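Local coordinates for oxysterol-binding protein homolog 1 (Saccharomyces cerevisiae, PDB 5H28) that transfers lipids, including sterols, between membranes through the cytosol, its ankyrin-repeat domain targeting it to the nucleus-vacuole junction by interacting with Nvj1, at residues A48-P53 and A94-G99; T88-A93 and L121-M126; R197-C202 and I244-L249; D211-D216 and R255-I260. All coordinates share one frame; numbering follows the deposited sequence.

Contact 1: A48-P53 and A94-G99; sequences AVQVAP and AYQSRG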
loop_
_atom_site.group_PDB
_atom_site.type_symbol
_atom_site.label_atom_id
_atom_site.label_comp_id
_atom_site.label_asym_id
_atom_site.label_seq_id
_atom_site.Cartn_x
_atom_site.Cartn_y
_atom_site.Cartn_z
ATOM N N ALA A 48 21.922 6.851 0.828
ATOM C CA ALA A 48 21.748 8.142 1.477
ATOM C C ALA A 48 21.294 7.943 2.914
ATOM O O ALA A 48 21.746 8.646 3.814
ATOM C CB ALA A 48 20.737 8.979 0.719
ATOM N N VAL A 49 20.394 6.987 3.132
ATOM C CA VAL A 49 19.914 6.709 4.480
ATOM C C VAL A 49 21.080 6.267 5.365
ATOM O O VAL A 49 21.095 6.531 6.568
ATOM C CB VAL A 49 18.826 5.607 4.468
ATOM C CG1 VAL A 49 18.562 5.099 5.882
ATOM C CG2 VAL A 49 17.550 6.159 3.866
ATOM N N GLN A 50 22.069 5.617 4.768
ATOM C CA GLN A 50 23.209 5.147 5.537
ATOM C C GLN A 50 24.266 6.193 5.865
ATOM O O GLN A 50 24.895 6.118 6.920
ATOM C CB GLN A 50 23.890 3.979 4.816
ATOM C CG GLN A 50 23.024 2.747 4.680
ATOM C CD GLN A 50 23.808 1.538 4.219
ATOM O OE1 GLN A 50 24.455 1.563 3.171
ATOM N NE2 GLN A 50 23.751 0.467 5.002
ATOM N N VAL A 51 24.458 7.177 4.990
ATOM C CA VAL A 51 25.521 8.152 5.226
ATOM C C VAL A 51 25.220 9.645 5.149
ATOM O O VAL A 51 25.985 10.451 5.686
ATOM C CB VAL A 51 26.707 7.900 4.251
ATOM C CG1 VAL A 51 27.061 6.424 4.222
ATOM C CG2 VAL A 51 26.355 8.395 2.847
ATOM N N ALA A 52 24.121 10.024 4.509
ATOM C CA ALA A 52 23.814 11.439 4.312
ATOM C C ALA A 52 22.970 12.159 5.357
ATOM O O ALA A 52 22.233 11.537 6.118
ATOM C CB ALA A 52 23.168 11.618 2.933
ATOM N N PRO A 53 23.085 13.499 5.405
ATOM C CA PRO A 53 22.330 14.329 6.346
ATOM C C PRO A 53 20.860 14.331 5.936
ATOM O O PRO A 53 20.529 14.090 4.773
ATOM C CB PRO A 53 22.957 15.713 6.176
ATOM C CG PRO A 53 24.344 15.414 5.715
ATOM C CD PRO A 53 24.120 14.296 4.728
ATOM N N ALA A 94 15.451 2.080 9.956
ATOM C CA ALA A 94 15.021 1.533 11.236
ATOM C C ALA A 94 16.170 0.810 11.929
ATOM O O ALA A 94 16.419 1.011 13.116
ATOM C CB ALA A 94 13.853 0.577 11.027
ATOM N N TYR A 95 16.877 -0.029 11.186
ATOM C CA TYR A 95 17.982 -0.763 11.777
ATOM C C TYR A 95 19.108 0.153 12.249
ATOM O O TYR A 95 19.708 -0.083 13.302
ATOM C CB TYR A 95 18.550 -1.778 10.785
ATOM C CG TYR A 95 19.692 -2.567 11.373
ATOM C CD1 TYR A 95 19.469 -3.489 12.396
ATOM C CD2 TYR A 95 21.004 -2.337 10.967
ATOM C CE1 TYR A 95 20.525 -4.156 13.007
ATOM C CE2 TYR A 95 22.068 -2.999 11.568
ATOM C CZ TYR A 95 21.821 -3.904 12.589
ATOM O OH TYR A 95 22.875 -4.542 13.196
ATOM N N GLN A 96 19.390 1.198 11.474
ATOM C CA GLN A 96 20.470 2.119 11.805
ATOM C C GLN A 96 20.051 3.200 12.806
ATOM O O GLN A 96 20.781 4.166 13.037
ATOM C CB GLN A 96 21.012 2.752 10.522
ATOM C CG GLN A 96 22.486 3.107 10.581
ATOM C CD GLN A 96 23.020 3.574 9.243
ATOM O OE1 GLN A 96 22.945 2.854 8.245
ATOM N NE2 GLN A 96 23.564 4.783 9.213
ATOM N N SER A 97 18.869 3.028 13.384
ATOM C CA SER A 97 18.338 3.948 14.383
ATOM C C SER A 97 18.238 5.410 13.968
ATOM O O SER A 97 18.506 6.309 14.770
ATOM C CB SER A 97 19.158 3.840 15.671
ATOM O OG SER A 97 19.110 2.517 16.183
ATOM N N ARG A 98 17.848 5.660 12.722
ATOM C CA ARG A 98 17.689 7.033 12.262
ATOM C C ARG A 98 16.194 7.327 12.327
ATOM O O ARG A 98 15.471 7.237 11.333
ATOM C CB ARG A 98 18.246 7.198 10.845
ATOM C CG ARG A 98 19.752 6.939 10.772
ATOM C CD ARG A 98 20.377 7.492 9.496
ATOM N NE ARG A 98 20.374 8.951 9.493
ATOM C CZ ARG A 98 20.864 9.708 8.515
ATOM N NH1 ARG A 98 21.410 9.150 7.438
ATOM N NH2 ARG A 98 20.804 11.030 8.613
ATOM N N GLY A 99 15.750 7.662 13.538
ATOM C CA GLY A 99 14.348 7.931 13.803
ATOM C C GLY A 99 13.711 9.025 12.977
ATOM O O GLY A 99 12.541 8.916 12.602
HETATM O O HOH W 1 22.451 0.154 8.089
#
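Arg98 holds the carbonyl of Ala52 with both terminal nitrogens and reaches a second carbonyl with one of them. NH1 lies 2.8 Å and NH2 2.9 Å from Ala52 O. Both bonds lie in the guanidinium plane and in the carbonyl plane, an end-on fork on one oxygen. NH1 also donates to Val49 O at 2.8 Å, here from above the carbonyl plane. CD passes 3.2 Å from Val49 O. The bend at chi3 (69°) then places NE. The positive charge at the C-terminal end of helix 44-51 would be expected to interact favourably with the helix dipole. Ile57 of the following helix also touches Arg98.

Gln96 NE2 donates to Gln50 O at 3.0 Å, with a nearly straight N-H...O angle of 167°. The side chains of Gln50 and Gln96 cross at about a right angle. A water donates to Gln96 OE1 at 2.7 Å and accepts a weak bond from Gln50 NE2.

Ser97, with positive phi, closes helix 89-95 as the C-prime residue of a Schellman motif. The contact joins the C-terminal ends of helices 44-51 and 89-95, in the predicted first and second ankyrin repeats, consistent with the stacked helix-turn-helix units of this fold.

Contact 2: T88-A93 and L121-M126; sequences TPLHIA and LQAIEM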
loop_
_atom_site.group_PDB
_atom_site.type_symbol
_atom_site.label_atom_id
_atom_site.label_comp_id
_atom_site.label_asym_id
_atom_site.label_seq_id
_atom_site.Cartn_x
_atom_site.Cartn_y
_atom_site.Cartn_z
ATOM N N THR A 88 14.261 -2.370 2.251
ATOM C CA THR A 88 13.848 -1.096 1.671
ATOM C C THR A 88 14.599 -0.022 2.449
ATOM O O THR A 88 15.251 -0.320 3.449
ATOM C CB THR A 88 12.355 -0.836 1.901
ATOM O OG1 THR A 88 12.111 -0.739 3.313
ATOM C CG2 THR A 88 11.515 -1.957 1.322
ATOM N N PRO A 89 14.528 1.239 1.992
ATOM C CA PRO A 89 15.221 2.305 2.716
ATOM C C PRO A 89 14.714 2.391 4.157
ATOM O O PRO A 89 15.477 2.702 5.070
ATOM C CB PRO A 89 14.881 3.543 1.894
ATOM C CG PRO A 89 14.871 2.986 0.492
ATOM C CD PRO A 89 14.078 1.708 0.670
ATOM N N LEU A 90 13.429 2.106 4.349
ATOM C CA LEU A 90 12.828 2.142 5.681
ATOM C C LEU A 90 13.448 1.064 6.575
ATOM O O LEU A 90 13.670 1.300 7.761
ATOM C CB LEU A 90 11.313 1.947 5.588
ATOM C CG LEU A 90 10.520 2.091 6.890
ATOM C CD1 LEU A 90 10.624 3.516 7.427
ATOM C CD2 LEU A 90 9.064 1.726 6.630
ATOM N N HIS A 91 13.726 -0.113 6.014
ATOM C CA HIS A 91 14.354 -1.183 6.794
ATOM C C HIS A 91 15.727 -0.721 7.268
ATOM O O HIS A 91 16.109 -0.932 8.420
ATOM C CB HIS A 91 14.581 -2.445 5.955
ATOM C CG HIS A 91 13.363 -3.294 5.758
ATOM N ND1 HIS A 91 12.462 -3.075 4.740
ATOM C CD2 HIS A 91 12.938 -4.406 6.405
ATOM C CE1 HIS A 91 11.538 -4.020 4.763
ATOM N NE2 HIS A 91 11.804 -4.840 5.763
ATOM N N ILE A 92 16.473 -0.106 6.357
ATOM C CA ILE A 92 17.811 0.372 6.664
ATOM C C ILE A 92 17.775 1.483 7.709
ATOM O O ILE A 92 18.568 1.488 8.648
ATOM C CB ILE A 92 18.521 0.881 5.377
ATOM C CG1 ILE A 92 18.560 -0.230 4.318
ATOM C CG2 ILE A 92 19.925 1.369 5.708
ATOM C CD1 ILE A 92 19.275 -1.504 4.732
ATOM N N ALA A 93 16.849 2.421 7.547
ATOM C CA ALA A 93 16.731 3.528 8.484
ATOM C C ALA A 93 16.367 3.041 9.883
ATOM O O ALA A 93 16.899 3.533 10.876
ATOM C CB ALA A 93 15.691 4.522 7.987
ATOM N N LEU A 121 11.003 -10.088 7.375
ATOM C CA LEU A 121 10.838 -9.045 8.377
ATOM C C LEU A 121 10.370 -7.714 7.816
ATOM O O LEU A 121 10.761 -7.317 6.714
ATOM C CB LEU A 121 12.161 -8.811 9.108
ATOM C CG LEU A 121 12.731 -9.984 9.905
ATOM C CD1 LEU A 121 14.163 -9.684 10.325
ATOM C CD2 LEU A 121 11.846 -10.236 11.112
ATOM N N GLN A 122 9.531 -7.030 8.588
ATOM C CA GLN A 122 9.059 -5.702 8.215
ATOM C C GLN A 122 10.069 -4.743 8.825
ATOM O O GLN A 122 10.802 -5.114 9.738
ATOM C CB GLN A 122 7.675 -5.423 8.798
ATOM C CG GLN A 122 6.540 -6.059 8.023
ATOM C CD GLN A 122 5.180 -5.712 8.596
ATOM O OE1 GLN A 122 4.959 -4.595 9.067
ATOM N NE2 GLN A 122 4.256 -6.664 8.547
ATOM N N ALA A 123 10.106 -3.514 8.327
ATOM C CA ALA A 123 11.050 -2.525 8.834
ATOM C C ALA A 123 10.962 -2.332 10.345
ATOM O O ALA A 123 11.987 -2.212 11.011
ATOM C CB ALA A 123 10.833 -1.189 8.126
ATOM N N ILE A 124 9.751 -2.318 10.891
ATOM C CA ILE A 124 9.603 -2.109 12.330
ATOM C C ILE A 124 10.328 -3.172 13.151
ATOM O O ILE A 124 10.807 -2.892 14.251
ATOM C CB ILE A 124 8.108 -2.052 12.745
ATOM C CG1 ILE A 124 8.001 -1.727 14.238
ATOM C CG2 ILE A 124 7.411 -3.362 12.402
ATOM C CD1 ILE A 124 6.585 -1.458 14.711
ATOM N N GLU A 125 10.426 -4.381 12.606
ATOM C CA GLU A 125 11.099 -5.476 13.296
ATOM C C GLU A 125 12.617 -5.366 13.228
ATOM O O GLU A 125 13.324 -6.153 13.856
ATOM C CB GLU A 125 10.672 -6.815 12.702
ATOM C CG GLU A 125 9.178 -7.046 12.700
ATOM C CD GLU A 125 8.816 -8.353 12.039
ATOM O OE1 GLU A 125 8.932 -9.415 12.691
ATOM O OE2 GLU A 125 8.432 -8.319 10.855
ATOM N N MET A 126 13.117 -4.398 12.464
ATOM C CA MET A 126 14.559 -4.195 12.335
ATOM C C MET A 126 15.076 -3.302 13.459
ATOM O O MET A 126 16.281 -3.218 13.691
ATOM C CB MET A 126 14.895 -3.526 10.996
ATOM C CG MET A 126 14.456 -4.288 9.755
ATOM S SD MET A 126 15.389 -5.803 9.461
ATOM C CE MET A 126 16.946 -5.133 8.826
#
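The imidazole of His91 turns one face to Ala123 and its NE2 corner to Leu121. Ala123 CB stands over that face, 4.1 Å from the ring centroid and 12° off the normal, a CH-pi contact. The backbone N of Ala123 lies over the same ring, offset toward the rim. NE2 donates to Leu121 O at 2.9 Å, and the oxygen lies in the ring plane. At the other ring nitrogen, Thr88 OG1 is hydrogen-bonded to ND1 at 2.8 Å. Both nitrogens are therefore engaged, which fixes the rotation of the ring.

Thr88 OG1 also accepts from His91 N, a capping bond at the start of helix 89-95. This is the Thr-Pro-Leu-His segment that characterises ankyrin repeats, where Thr and His bond to each other and His reaches the next repeat. Here the acceptor lies in the 121-126 segment, which precedes helix 130-156.

Met126 meets the ring at its edge. Its CG is 3.7 Å from His91 CD2, and SD lies near the ring plane, a sulfur-aromatic contact. Leu90 CG, anti to the backbone N (chi1 -174°), meets Ala123 CB at 3.5 Å, and Leu90 CD2 touches the same methyl. Met136 of helix 130-156 also touches Ala123.

Contact 3: R197-C202 and I244-L249; sequences RDVIMC and IELKKL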
loop_
_atom_site.group_PDB
_atom_site.type_symbol
_atom_site.label_atom_id
_atom_site.label_comp_id
_atom_site.label_asym_id
_atom_site.label_seq_id
_atom_site.Cartn_x
_atom_site.Cartn_y
_atom_site.Cartn_z
ATOM N N ARG A 197 -28.818 -3.507 -0.799
ATOM C CA ARG A 197 -29.353 -4.033 -2.051
ATOM C C ARG A 197 -28.768 -3.343 -3.287
ATOM O O ARG A 197 -29.416 -3.252 -4.334
ATOM C CB ARG A 197 -30.887 -3.959 -2.039
ATOM C CG ARG A 197 -31.496 -4.817 -0.932
ATOM C CD ARG A 197 -33.002 -4.646 -0.766
ATOM N NE ARG A 197 -33.778 -5.250 -1.846
ATOM C CZ ARG A 197 -34.356 -4.566 -2.828
ATOM N NH1 ARG A 197 -35.044 -5.204 -3.765
ATOM N NH2 ARG A 197 -34.249 -3.245 -2.871
ATOM N N ASP A 198 -27.534 -2.863 -3.149
ATOM C CA ASP A 198 -26.806 -2.210 -4.239
ATOM C C ASP A 198 -26.002 -3.336 -4.885
ATOM O O ASP A 198 -24.866 -3.603 -4.487
ATOM C CB ASP A 198 -25.855 -1.148 -3.678
ATOM C CG ASP A 198 -25.127 -0.364 -4.765
ATOM O OD1 ASP A 198 -25.068 -0.830 -5.923
ATOM O OD2 ASP A 198 -24.589 0.717 -4.447
ATOM N N VAL A 199 -26.592 -3.992 -5.878
ATOM C CA VAL A 199 -25.930 -5.118 -6.538
ATOM C C VAL A 199 -24.644 -4.755 -7.276
ATOM O O VAL A 199 -23.679 -5.521 -7.251
ATOM C CB VAL A 199 -26.892 -5.831 -7.513
ATOM C CG1 VAL A 199 -26.227 -7.075 -8.086
ATOM C CG2 VAL A 199 -28.174 -6.219 -6.785
ATOM N N ILE A 200 -24.617 -3.601 -7.930
ATOM C CA ILE A 200 -23.416 -3.191 -8.642
ATOM C C ILE A 200 -22.246 -3.070 -7.669
ATOM O O ILE A 200 -21.146 -3.547 -7.957
ATOM C CB ILE A 200 -23.627 -1.851 -9.387
ATOM C CG1 ILE A 200 -24.589 -2.067 -10.559
ATOM C CG2 ILE A 200 -22.292 -1.302 -9.882
ATOM C CD1 ILE A 200 -24.870 -0.819 -11.361
ATOM N N MET A 201 -22.475 -2.447 -6.517
ATOM C CA MET A 201 -21.399 -2.314 -5.542
ATOM C C MET A 201 -20.991 -3.690 -5.025
ATOM O O MET A 201 -19.806 -3.952 -4.822
ATOM C CB MET A 201 -21.820 -1.427 -4.369
ATOM C CG MET A 201 -20.735 -1.273 -3.296
ATOM S SD MET A 201 -19.185 -0.555 -3.905
ATOM C CE MET A 201 -19.636 1.170 -3.941
ATOM N N CYS A 202 -21.968 -4.567 -4.804
ATOM C CA CYS A 202 -21.649 -5.911 -4.331
ATOM C C CYS A 202 -20.734 -6.605 -5.339
ATOM O O CYS A 202 -19.732 -7.206 -4.956
ATOM C CB CYS A 202 -22.923 -6.738 -4.128
ATOM S SG CYS A 202 -23.891 -6.283 -2.670
ATOM N N ILE A 244 -33.511 -11.597 -6.096
ATOM C CA ILE A 244 -33.161 -12.814 -6.808
ATOM C C ILE A 244 -31.770 -12.647 -7.417
ATOM O O ILE A 244 -30.942 -13.556 -7.347
ATOM C CB ILE A 244 -34.189 -13.124 -7.921
ATOM C CG1 ILE A 244 -35.533 -13.495 -7.288
ATOM C CG2 ILE A 244 -33.685 -14.259 -8.800
ATOM C CD1 ILE A 244 -36.656 -13.683 -8.287
ATOM N N GLU A 245 -31.514 -11.482 -8.007
ATOM C CA GLU A 245 -30.220 -11.200 -8.619
ATOM C C GLU A 245 -29.117 -11.292 -7.570
ATOM O O GLU A 245 -28.061 -11.883 -7.803
ATOM C CB GLU A 245 -30.217 -9.795 -9.233
ATOM C CG GLU A 245 -28.975 -9.486 -10.069
ATOM C CD GLU A 245 -28.906 -8.040 -10.540
ATOM O OE1 GLU A 245 -29.967 -7.406 -10.707
ATOM O OE2 GLU A 245 -27.782 -7.543 -10.760
ATOM N N LEU A 246 -29.376 -10.706 -6.409
ATOM C CA LEU A 246 -28.416 -10.697 -5.316
ATOM C C LEU A 246 -28.128 -12.112 -4.806
ATOM O O LEU A 246 -26.976 -12.464 -4.535
ATOM C CB LEU A 246 -28.947 -9.815 -4.185
ATOM C CG LEU A 246 -27.967 -9.416 -3.084
ATOM C CD1 LEU A 246 -26.724 -8.795 -3.700
ATOM C CD2 LEU A 246 -28.642 -8.435 -2.138
ATOM N N LYS A 247 -29.174 -12.918 -4.675
ATOM C CA LYS A 247 -29.018 -14.292 -4.210
ATOM C C LYS A 247 -28.185 -15.077 -5.219
ATOM O O LYS A 247 -27.257 -15.798 -4.846
ATOM C CB LYS A 247 -30.390 -14.950 -4.037
ATOM C CG LYS A 247 -30.343 -16.378 -3.518
ATOM C CD LYS A 247 -31.742 -16.926 -3.294
ATOM C CE LYS A 247 -31.707 -18.331 -2.715
ATOM N NZ LYS A 247 -33.075 -18.864 -2.458
ATOM N N LYS A 248 -28.515 -14.929 -6.499
ATOM C CA LYS A 248 -27.791 -15.618 -7.560
ATOM C C LYS A 248 -26.323 -15.200 -7.593
ATOM O O LYS A 248 -25.440 -16.034 -7.792
ATOM C CB LYS A 248 -28.447 -15.331 -8.914
ATOM C CG LYS A 248 -29.818 -15.965 -9.077
ATOM C CD LYS A 248 -29.706 -17.483 -9.097
ATOM C CE LYS A 248 -31.068 -18.149 -9.148
ATOM N NZ LYS A 248 -31.866 -17.876 -7.921
ATOM N N LEU A 249 -26.071 -13.909 -7.403
ATOM C CA LEU A 249 -24.708 -13.382 -7.403
ATOM C C LEU A 249 -23.875 -14.009 -6.290
ATOM O O LEU A 249 -22.759 -14.476 -6.516
ATOM C CB LEU A 249 -24.725 -11.861 -7.217
ATOM C CG LEU A 249 -23.374 -11.213 -6.896
ATOM C CD1 LEU A 249 -22.422 -11.382 -8.070
ATOM C CD2 LEU A 249 -23.576 -9.740 -6.583
#
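Val199 and Cys202, one turn apart on helix 199-207, pack against Leu246 and Leu249 of helix 241-256. Leu249 CD2 serves both partners, lying 4.0 Å from Val199 CG1 and 3.9 Å from Cys202 CB. Leu246 CD1 lies 3.9 Å from Cys202 SG and 4.3 Å from Val199 CG2. The two methyls of Val199 thus divide the leucines between them. CG1 is anti to the backbone N (chi1 -175°) and meets both Leu249 and the Glu245 carboxylate.

This is helix-helix packing within the ankyrin-repeat domain. It sets helix 199-207 of the predicted third repeat against the long C-terminal helix 241-256. Phe193 of the preceding helix also touches Cys202.

Charged groups border the apolar contact. Glu245 crosses Val199 obliquely, with OE2 3.1 Å from Val199 CG1. Its extended chain carries OE2 to a salt bridge with Arg203. Arg197 NE forms another salt bridge with Asp243.

Capping bonds order the chain before helix 199-207. Asp198 is the N-cap of this helix, and its side-chain OD1 accepts from Met201 N at 3.1 Å. Arg197 ends the previous helix as the C-prime residue of a Schellman motif.

Contact 4: D211-D216 and R255-I260; sequences DPFKRD and REQSVI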
loop_
_atom_site.group_PDB
_atom_site.type_symbol
_atom_site.label_atom_id
_atom_site.label_comp_id
_atom_site.label_asym_id
_atom_site.label_seq_id
_atom_site.Cartn_x
_atom_site.Cartn_y
_atom_site.Cartn_z
ATOM N N ASP A 211 -14.977 -11.668 0.265
ATOM C CA ASP A 211 -15.241 -13.102 0.378
ATOM C C ASP A 211 -16.663 -13.416 0.861
ATOM O O ASP A 211 -17.070 -12.977 1.934
ATOM C CB ASP A 211 -14.197 -13.713 1.325
ATOM C CG ASP A 211 -14.472 -15.168 1.660
ATOM O OD1 ASP A 211 -15.156 -15.854 0.875
ATOM O OD2 ASP A 211 -13.979 -15.630 2.712
ATOM N N PRO A 212 -17.438 -14.181 0.068
ATOM C CA PRO A 212 -18.812 -14.535 0.445
ATOM C C PRO A 212 -18.893 -15.498 1.632
ATOM O O PRO A 212 -19.970 -15.734 2.180
ATOM C CB PRO A 212 -19.378 -15.140 -0.839
ATOM C CG PRO A 212 -18.175 -15.802 -1.447
ATOM C CD PRO A 212 -17.097 -14.747 -1.253
ATOM N N PHE A 213 -17.745 -16.044 2.027
ATOM C CA PHE A 213 -17.677 -16.977 3.149
ATOM C C PHE A 213 -17.414 -16.262 4.469
ATOM O O PHE A 213 -17.504 -16.863 5.535
ATOM C CB PHE A 213 -16.556 -17.996 2.919
ATOM C CG PHE A 213 -16.877 -19.035 1.889
ATOM C CD1 PHE A 213 -17.663 -20.135 2.215
ATOM C CD2 PHE A 213 -16.390 -18.920 0.593
ATOM C CE1 PHE A 213 -17.954 -21.110 1.262
ATOM C CE2 PHE A 213 -16.674 -19.886 -0.366
ATOM C CZ PHE A 213 -17.459 -20.983 -0.031
ATOM N N LYS A 214 -17.093 -14.976 4.398
ATOM C CA LYS A 214 -16.791 -14.211 5.600
ATOM C C LYS A 214 -18.022 -13.848 6.421
ATOM O O LYS A 214 -19.023 -13.365 5.888
ATOM C CB LYS A 214 -16.037 -12.933 5.226
ATOM C CG LYS A 214 -15.494 -12.157 6.413
ATOM C CD LYS A 214 -14.382 -12.929 7.110
ATOM C CE LYS A 214 -13.877 -12.189 8.335
ATOM N NZ LYS A 214 -12.714 -12.884 8.948
ATOM N N ARG A 215 -17.938 -14.086 7.725
ATOM C CA ARG A 215 -19.025 -13.767 8.645
ATOM C C ARG A 215 -18.731 -12.433 9.324
ATOM O O ARG A 215 -17.602 -12.185 9.760
ATOM C CB ARG A 215 -19.160 -14.878 9.691
ATOM C CG ARG A 215 -19.532 -16.223 9.084
ATOM C CD ARG A 215 -19.367 -17.375 10.067
ATOM N NE ARG A 215 -19.758 -18.648 9.462
ATOM C CZ ARG A 215 -21.012 -18.984 9.178
ATOM N NH1 ARG A 215 -21.277 -20.157 8.624
ATOM N NH2 ARG A 215 -22.004 -18.150 9.455
ATOM N N ASP A 216 -19.737 -11.565 9.399
ATOM C CA ASP A 216 -19.544 -10.271 10.043
ATOM C C ASP A 216 -19.629 -10.385 11.563
ATOM O O ASP A 216 -19.674 -11.492 12.102
ATOM C CB ASP A 216 -20.551 -9.236 9.512
ATOM C CG ASP A 216 -21.986 -9.514 9.936
ATOM O OD1 ASP A 216 -22.242 -10.469 10.697
ATOM O OD2 ASP A 216 -22.870 -8.750 9.496
ATOM N N ARG A 255 -19.352 -20.249 -5.166
ATOM C CA ARG A 255 -18.779 -21.341 -5.944
ATOM C C ARG A 255 -17.435 -20.942 -6.555
ATOM O O ARG A 255 -16.510 -21.751 -6.622
ATOM C CB ARG A 255 -19.738 -21.766 -7.067
ATOM C CG ARG A 255 -21.044 -22.393 -6.594
ATOM C CD ARG A 255 -21.825 -22.991 -7.766
ATOM N NE ARG A 255 -22.270 -21.983 -8.728
ATOM C CZ ARG A 255 -23.368 -21.244 -8.594
ATOM N NH1 ARG A 255 -23.684 -20.349 -9.522
ATOM N NH2 ARG A 255 -24.158 -21.406 -7.541
ATOM N N GLU A 256 -17.333 -19.686 -6.985
ATOM C CA GLU A 256 -16.122 -19.167 -7.621
ATOM C C GLU A 256 -14.990 -18.706 -6.702
ATOM O O GLU A 256 -13.824 -18.741 -7.096
ATOM C CB GLU A 256 -16.484 -17.996 -8.543
ATOM C CG GLU A 256 -17.389 -18.340 -9.708
ATOM C CD GLU A 256 -17.729 -17.123 -10.557
ATOM O OE1 GLU A 256 -18.433 -17.284 -11.574
ATOM O OE2 GLU A 256 -17.292 -16.006 -10.206
ATOM N N GLN A 257 -15.328 -18.265 -5.495
ATOM C CA GLN A 257 -14.332 -17.754 -4.550
ATOM C C GLN A 257 -12.999 -18.507 -4.551
ATOM O O GLN A 257 -11.939 -17.888 -4.667
ATOM C CB GLN A 257 -14.922 -17.720 -3.135
ATOM C CG GLN A 257 -14.030 -17.066 -2.079
ATOM C CD GLN A 257 -13.507 -15.699 -2.484
ATOM O OE1 GLN A 257 -14.197 -14.923 -3.148
ATOM N NE2 GLN A 257 -12.280 -15.392 -2.069
ATOM N N SER A 258 -13.062 -19.829 -4.417
ATOM C CA SER A 258 -11.880 -20.692 -4.412
ATOM C C SER A 258 -11.009 -20.603 -3.156
ATOM O O SER A 258 -10.633 -21.627 -2.581
ATOM C CB SER A 258 -11.027 -20.424 -5.656
ATOM O OG SER A 258 -11.733 -20.766 -6.836
ATOM N N VAL A 259 -10.684 -19.390 -2.726
ATOM C CA VAL A 259 -9.861 -19.219 -1.533
ATOM C C VAL A 259 -10.638 -18.540 -0.406
ATOM O O VAL A 259 -10.934 -17.347 -0.462
ATOM C CB VAL A 259 -8.584 -18.411 -1.846
ATOM C CG1 VAL A 259 -8.945 -17.109 -2.520
ATOM C CG2 VAL A 259 -7.798 -18.161 -0.563
ATOM N N ILE A 260 -10.963 -19.325 0.616
ATOM C CA ILE A 260 -11.721 -18.845 1.767
ATOM C C ILE A 260 -10.818 -18.101 2.741
ATOM O O ILE A 260 -9.731 -18.573 3.066
ATOM C CB ILE A 260 -12.384 -20.029 2.523
ATOM C CG1 ILE A 260 -13.340 -20.781 1.595
ATOM C CG2 ILE A 260 -13.130 -19.517 3.747
ATOM C CD1 ILE A 260 -13.938 -22.031 2.216
#
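Gln257 has CG anti to the backbone N (chi1 -174°) and bends at chi2 (51°), which places CD beside Asp211 and Pro212. Asp211 CG is likewise anti to its own N, and the two side chains cross at about a right angle. Asp211 OD1 lies 3.4 Å from Gln257 CG; this methylene is its nearest contact, and no hydrogen bond to the amide forms. Gln257 OE1 lies 3.5 Å from Pro212 CD. The amide nitrogen bonds within its own segment. NE2 donates to Val259 O, two residues on, at 2.9 Å, in a nearly straight bond with the oxygen in the amide plane.

Phe213 is met on two sides of its ring. Ile260 CG1 stands over one face, 4.0 Å from the centroid and 21° off the normal, a CH-pi contact. Gln257 CB lies at the ring edge, 3.9 Å from Phe213 CE2. Ile260 CG2 adds a contact to Phe213 CB at 3.8 Å. Thr254 of helix 241-256 also touches Phe213 and Pro212.

Asp211 to Lys214 form a type I beta turn. Asp211 OD1 accepts from Phe213 N at 2.8 Å, an Asx turn, and so steadies the turn.

No hydrogen bond joins the two segments directly, and carbon contacts do the joining. Asp211 OD2 also accepts from Asp261 N, which ties the turn to the chain just beyond Ile260. The carboxylate of Asp211 is bound to backbone N-H groups through both oxygens, which would probably favour its charged form.

In the fold
The contacts fall into two groups in two separate parts of a strand-free, elongated chain. Contacts 1 and 2 share helix 89-95, and their centres are 11 Å apart. They touch, and their segments alternate along the chain. Contacts 3 and 4 share helix 241-256, with centres 15 Å apart, and their segments also alternate. Between the groups the centres lie 33 to 51 Å apart, and contacts 1 and 2 close before 3 and 4 open. The long helix 130-156 lies between them in the chain. Each group therefore ties together its own part of the Nvj1-binding ankyrin domain, and no direct touch couples the two.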